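Local atomic coordinates of 70 kDa peptidylprolyl isomerase, putative (Plasmodium falciparum, PDB entry 2FBN), a protein that is a putative FK506-binding peptidylprolyl isomerase whose C-terminal tetratricopeptide repeat domain interacts with the C-terminal pentapeptide of Hsp90. Residues A[85-90]-A[115-120]; A[59-64]-A[95-100]. One frame throughout, in Å; residues are numbered along the deposited sequence.

How the contacts relate
Both contacts use helix 77-100, at different levels and against different neighbours. Contact 1 joins its earlier part (85-90) to the last turn of helix 104-117 and the chain that follows; it lies near the surface and is largely aliphatic, without a hydrogen bond between its segments. Contact 2 is buried and joins the end of the same helix (95-100) to helix 54-66, pairing a cysteine with one tyrosine and a lysine with another. Their centres are about 14 Å apart, yet they touch: C90 SG of 85-90 packs 3.6 Å from A64 CB of 59-64. Helix 77-100 is thus held between the helices before and after it.

Contact 1. Residues A[85-90]-A[115-120]; sequences NIEISC and LKIDKN
I117, in the last turn of helix 104-117, reaches helix 77-100 with both branches of its side chain and divides them between E87 and I88. At CB the chain forks. CG2 is anti to the backbone N (chi1, measured to CG1, is -64°) and goes to I88, lying 3.9 Å from I88 CG1 and 4.0 Å from I88 CD1. The other branch runs through CG1, placed beside the backbone N, and stretches out to CD1. This terminal methyl sits against the flank of E87, 3.9 Å from E87 CB at the root of that chain and 3.7 Å from E87 OE1 at its end. The I117 and E87 side chains cross at about a right angle, and one methyl therefore meets both the aliphatic base and a carboxylate oxygen. E87 also packs on L65 and F68, which belong to the helix 54-66 side of the fold.

Helices 77-100 and 104-117 form a helical hairpin, and the sequence around the contact belongs to a tetratricopeptide repeat. I88 and I117, whose CA atoms are 7.3 Å apart, meet well away from the connection between the two helices.

I88 carries the contact on to D118, in the loop that follows. Its extended chain (chi2 168°) brings CD1 to D118 CB, 3.8 Å away, and again the two side chains lie nearly perpendicular. The methylene of D118 makes the closest approach, with OD2 somewhat farther off. The carboxylate is engaged beyond the contact, where D118 OD2 accepts a hydrogen bond from the ND2 group of N121, and N121 in turn touches I88.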
loop_
_atom_site.group_PDB
_atom_site.type_symbol
_atom_site.label_atom_id
_atom_site.label_comp_id
_atom_site.label_asym_id
_atom_site.label_seq_id
_atom_site.Cartn_x
_atom_site.Cartn_y
_atom_site.Cartn_z
ATOM N N ASN A 85 -15.374 -5.586 -8.026
ATOM C CA ASN A 85 -15.872 -4.308 -8.541
ATOM C C ASN A 85 -15.556 -3.111 -7.629
ATOM O O ASN A 85 -15.128 -2.049 -8.102
ATOM C CB ASN A 85 -17.385 -4.373 -8.794
ATOM C CG ASN A 85 -17.762 -5.398 -9.857
ATOM O OD1 ASN A 85 -16.924 -5.847 -10.651
ATOM N ND2 ASN A 85 -19.035 -5.771 -9.879
ATOM N N ILE A 86 -15.745 -3.290 -6.315
ATOM C CA ILE A 86 -15.463 -2.217 -5.369
ATOM C C ILE A 86 -13.954 -1.943 -5.317
ATOM O O ILE A 86 -13.545 -0.787 -5.256
ATOM C CB ILE A 86 -16.033 -2.523 -3.957
ATOM C CG1 ILE A 86 -17.570 -2.563 -4.013
ATOM C CG2 ILE A 86 -15.568 -1.501 -2.914
ATOM C CD1 ILE A 86 -18.184 -3.371 -2.870
ATOM N N GLU A 87 -13.143 -3.001 -5.352
ATOM C CA GLU A 87 -11.680 -2.832 -5.342
ATOM C C GLU A 87 -11.176 -2.119 -6.594
ATOM O O GLU A 87 -10.320 -1.225 -6.505
ATOM C CB GLU A 87 -10.974 -4.165 -5.165
ATOM C CG GLU A 87 -11.174 -4.716 -3.749
ATOM C CD GLU A 87 -10.269 -5.881 -3.385
ATOM O OE1 GLU A 87 -9.954 -6.715 -4.261
ATOM O OE2 GLU A 87 -9.930 -5.971 -2.184
ATOM N N ILE A 88 -11.713 -2.496 -7.750
ATOM C CA ILE A 88 -11.360 -1.785 -8.996
ATOM C C ILE A 88 -11.718 -0.301 -8.926
ATOM O O ILE A 88 -10.887 0.565 -9.237
ATOM C CB ILE A 88 -12.019 -2.460 -10.226
ATOM C CG1 ILE A 88 -11.342 -3.819 -10.492
ATOM C CG2 ILE A 88 -11.990 -1.504 -11.429
ATOM C CD1 ILE A 88 -12.078 -4.694 -11.487
ATOM N N SER A 89 -12.939 0.005 -8.489
ATOM C CA SER A 89 -13.398 1.397 -8.405
ATOM C C SER A 89 -12.593 2.245 -7.420
ATOM O O SER A 89 -12.152 3.352 -7.748
ATOM C CB SER A 89 -14.878 1.460 -8.033
ATOM O OG SER A 89 -15.650 0.906 -9.077
ATOM N N CYS A 90 -12.422 1.725 -6.212
ATOM C CA CYS A 90 -11.662 2.431 -5.192
ATOM C C CYS A 90 -10.226 2.677 -5.645
ATOM O O CYS A 90 -9.699 3.777 -5.479
ATOM C CB CYS A 90 -11.627 1.600 -3.917
ATOM S SG CYS A 90 -13.207 1.685 -3.058
ATOM N N LEU A 115 -4.645 -3.165 -12.123
ATOM C CA LEU A 115 -4.117 -4.014 -13.186
ATOM C C LEU A 115 -3.855 -5.445 -12.746
ATOM O O LEU A 115 -3.997 -6.376 -13.548
ATOM C CB LEU A 115 -2.878 -3.373 -13.811
ATOM C CG LEU A 115 -3.208 -2.126 -14.639
ATOM C CD1 LEU A 115 -1.927 -1.407 -15.051
ATOM C CD2 LEU A 115 -4.119 -2.444 -15.854
ATOM N N LYS A 116 -3.500 -5.618 -11.475
ATOM C CA LYS A 116 -3.346 -6.961 -10.899
ATOM C C LYS A 116 -4.680 -7.705 -10.888
ATOM O O LYS A 116 -4.707 -8.929 -11.032
ATOM C CB LYS A 116 -2.737 -6.896 -9.493
ATOM C CG LYS A 116 -1.316 -6.299 -9.464
ATOM C CD LYS A 116 -0.613 -6.518 -8.124
ATOM C CE LYS A 116 0.517 -5.497 -7.898
ATOM N NZ LYS A 116 0.017 -4.201 -7.290
ATOM N N ILE A 117 -5.773 -6.963 -10.733
ATOM C CA ILE A 117 -7.132 -7.518 -10.631
ATOM C C ILE A 117 -7.839 -7.598 -11.996
ATOM O O ILE A 117 -8.657 -8.502 -12.245
ATOM C CB ILE A 117 -8.012 -6.672 -9.658
ATOM C CG1 ILE A 117 -7.451 -6.728 -8.238
ATOM C CG2 ILE A 117 -9.462 -7.147 -9.677
ATOM C CD1 ILE A 117 -8.084 -5.693 -7.265
ATOM N N ASP A 118 -7.523 -6.649 -12.872
ATOM C CA ASP A 118 -8.208 -6.495 -14.146
ATOM C C ASP A 118 -7.157 -6.068 -15.167
ATOM O O ASP A 118 -6.939 -4.864 -15.405
ATOM C CB ASP A 118 -9.341 -5.462 -14.017
ATOM C CG ASP A 118 -10.132 -5.267 -15.313
ATOM O OD1 ASP A 118 -10.107 -6.160 -16.195
ATOM O OD2 ASP A 118 -10.782 -4.204 -15.442
ATOM N N LYS A 119 -6.486 -7.069 -15.736
ATOM C CA LYS A 119 -5.373 -6.844 -16.659
ATOM C C LYS A 119 -5.807 -6.010 -17.855
ATOM O O LYS A 119 -6.858 -6.250 -18.434
ATOM C CB LYS A 119 -4.755 -8.167 -17.135
ATOM C CG LYS A 119 -3.616 -7.970 -18.136
ATOM C CD LYS A 119 -2.526 -9.014 -18.007
ATOM C CE LYS A 119 -1.173 -8.431 -18.424
ATOM N NZ LYS A 119 -0.029 -9.236 -17.890
ATOM N N ASN A 120 -4.995 -5.019 -18.202
ATOM C CA ASN A 120 -5.280 -4.153 -19.344
ATOM C C ASN A 120 -6.534 -3.282 -19.185
ATOM O O ASN A 120 -7.078 -2.797 -20.182
ATOM C CB ASN A 120 -5.332 -4.963 -20.655
ATOM C CG ASN A 120 -4.018 -5.661 -20.971
ATOM O OD1 ASN A 120 -2.976 -5.370 -20.370
ATOM N ND2 ASN A 120 -4.063 -6.600 -21.915
#

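Contact 2. Residues A[59-64]-A[95-100]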
loop_
_atom_site.group_PDB
_atom_site.type_symbol
_atom_site.label_atom_id
_atom_site.label_comp_id
_atom_site.label_asym_id
_atom_site.label_seq_id
_atom_site.Cartn_x
_atom_site.Cartn_y
_atom_site.Cartn_z
ATOM N N VAL A 59 -9.476 9.494 1.884
ATOM C CA VAL A 59 -9.767 8.822 3.156
ATOM C C VAL A 59 -10.881 7.779 2.991
ATOM O O VAL A 59 -10.722 6.617 3.410
ATOM C CB VAL A 59 -10.086 9.859 4.265
ATOM C CG1 VAL A 59 -10.557 9.163 5.527
ATOM C CG2 VAL A 59 -8.839 10.759 4.541
ATOM N N LYS A 60 -11.974 8.165 2.331
ATOM C CA LYS A 60 -13.131 7.261 2.159
ATOM C C LYS A 60 -12.790 6.045 1.310
ATOM O O LYS A 60 -13.123 4.908 1.679
ATOM C CB LYS A 60 -14.350 7.985 1.583
ATOM C CG LYS A 60 -14.895 9.082 2.504
ATOM C CD LYS A 60 -15.530 8.501 3.765
ATOM C CE LYS A 60 -16.152 9.616 4.591
ATOM N NZ LYS A 60 -16.702 9.105 5.864
ATOM N N TYR A 61 -12.120 6.273 0.180
ATOM C CA TYR A 61 -11.729 5.130 -0.656
ATOM C C TYR A 61 -10.843 4.151 0.112
ATOM O O TYR A 61 -11.006 2.946 -0.013
ATOM C CB TYR A 61 -11.039 5.570 -1.935
ATOM C CG TYR A 61 -11.924 6.369 -2.868
ATOM C CD1 TYR A 61 -13.214 5.926 -3.208
ATOM C CD2 TYR A 61 -11.447 7.540 -3.449
ATOM C CE1 TYR A 61 -14.018 6.671 -4.098
ATOM C CE2 TYR A 61 -12.227 8.291 -4.320
ATOM C CZ TYR A 61 -13.512 7.852 -4.650
ATOM O OH TYR A 61 -14.272 8.624 -5.520
ATOM N N LYS A 62 -9.916 4.681 0.901
ATOM C CA LYS A 62 -9.050 3.815 1.712
ATOM C C LYS A 62 -9.838 3.040 2.776
ATOM O O LYS A 62 -9.618 1.844 2.988
ATOM C CB LYS A 62 -7.924 4.624 2.332
ATOM C CG LYS A 62 -6.872 4.986 1.300
ATOM C CD LYS A 62 -5.661 5.621 1.917
ATOM C CE LYS A 62 -4.508 5.470 0.934
ATOM N NZ LYS A 62 -3.209 5.875 1.524
ATOM N N GLU A 63 -10.745 3.731 3.463
ATOM C CA GLU A 63 -11.655 3.058 4.404
ATOM C C GLU A 63 -12.455 1.920 3.740
ATOM O O GLU A 63 -12.596 0.832 4.308
ATOM C CB GLU A 63 -12.613 4.083 5.010
ATOM C CG GLU A 63 -11.952 5.009 6.024
ATOM C CD GLU A 63 -12.906 6.076 6.579
ATOM O OE1 GLU A 63 -14.057 6.169 6.102
ATOM O OE2 GLU A 63 -12.481 6.812 7.499
ATOM N N ALA A 64 -12.998 2.175 2.547
ATOM C CA ALA A 64 -13.698 1.139 1.782
ATOM C C ALA A 64 -12.819 -0.111 1.602
ATOM O O ALA A 64 -13.241 -1.243 1.883
ATOM C CB ALA A 64 -14.149 1.682 0.400
ATOM N N ALA A 95 -6.194 6.373 -7.721
ATOM C CA ALA A 95 -5.142 6.751 -8.676
ATOM C C ALA A 95 -5.424 8.156 -9.230
ATOM O O ALA A 95 -4.530 9.009 -9.263
ATOM C CB ALA A 95 -5.037 5.736 -9.780
ATOM N N THR A 96 -6.671 8.399 -9.633
ATOM C CA THR A 96 -7.092 9.755 -10.038
ATOM C C THR A 96 -6.800 10.810 -8.962
ATOM O O THR A 96 -6.188 11.850 -9.242
ATOM C CB THR A 96 -8.583 9.791 -10.421
ATOM O OG1 THR A 96 -8.846 8.764 -11.392
ATOM C CG2 THR A 96 -8.960 11.161 -10.982
ATOM N N CYS A 97 -7.209 10.532 -7.721
ATOM C CA CYS A 97 -7.010 11.464 -6.625
ATOM C C CYS A 97 -5.540 11.802 -6.469
ATOM O O CYS A 97 -5.147 12.949 -6.359
ATOM C CB CYS A 97 -7.555 10.887 -5.308
ATOM S SG CYS A 97 -9.371 10.870 -5.266
ATOM N N TYR A 98 -4.711 10.772 -6.482
ATOM C CA TYR A 98 -3.295 10.991 -6.270
ATOM C C TYR A 98 -2.619 11.706 -7.454
ATOM O O TYR A 98 -1.726 12.524 -7.246
ATOM C CB TYR A 98 -2.640 9.665 -5.938
ATOM C CG TYR A 98 -2.933 9.181 -4.529
ATOM C CD1 TYR A 98 -2.716 10.009 -3.420
ATOM C CD2 TYR A 98 -3.393 7.880 -4.311
ATOM C CE1 TYR A 98 -2.945 9.538 -2.103
ATOM C CE2 TYR A 98 -3.618 7.407 -3.008
ATOM C CZ TYR A 98 -3.402 8.243 -1.924
ATOM O OH TYR A 98 -3.620 7.761 -0.640
ATOM N N ASN A 99 -3.040 11.405 -8.684
ATOM C CA ASN A 99 -2.581 12.215 -9.842
ATOM C C ASN A 99 -2.953 13.691 -9.705
ATOM O O ASN A 99 -2.124 14.577 -9.934
ATOM C CB ASN A 99 -3.078 11.631 -11.154
ATOM C CG ASN A 99 -2.216 10.457 -11.629
ATOM O OD1 ASN A 99 -1.037 10.345 -11.249
ATOM N ND2 ASN A 99 -2.778 9.621 -12.497
ATOM N N LYS A 100 -4.183 13.943 -9.286
ATOM C CA LYS A 100 -4.639 15.306 -9.007
ATOM C C LYS A 100 -3.783 15.990 -7.938
ATOM O O LYS A 100 -3.374 17.148 -8.105
ATOM C CB LYS A 100 -6.105 15.296 -8.592
ATOM C CG LYS A 100 -7.059 15.130 -9.758
ATOM C CD LYS A 100 -8.512 14.894 -9.321
ATOM C CE LYS A 100 -9.459 15.130 -10.503
ATOM N NZ LYS A 100 -9.545 16.605 -10.855
#
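In the stacked helices of this tetratricopeptide repeat domain, helix 54-66 runs roughly antiparallel to the end of helix 77-100, and Y61 and K62 of the first meet C97 and Y98 of the second. The backbones stay well separated, with the CA atoms of Y61 and C97 9.9 Å apart, so side chains span the gap.

C97 makes a sulfur-aromatic contact with Y61. Its SG approaches the ring edge in plane, 85° off the ring normal, and lies 4.0 Å from Y61 CE2. I54, I58 and F49 also pack on C97, while the Y61 hydroxyl is hydrogen-bonded to N46 of helix 31-50.

K62 sends an extended chain (chi2 -172°) across to the phenol end of Y98, the two side chains lying at about a right angle. K106 of the second subunit packs on K62. The Y98 ring also meets that of H110 of the same chain, on helix 104-117, with planes about 25° apart. K62 NZ donates a weak hydrogen bond of 2.9 Å to Y98 OH. The oxygen lies beside the CE-NZ bond instead of beyond NZ, in keeping with that weakness, but K62 CE is also 2.9 Å from Y98 OH, suspiciously short for a carbon, which makes the exact placement of the lysine end doubtful.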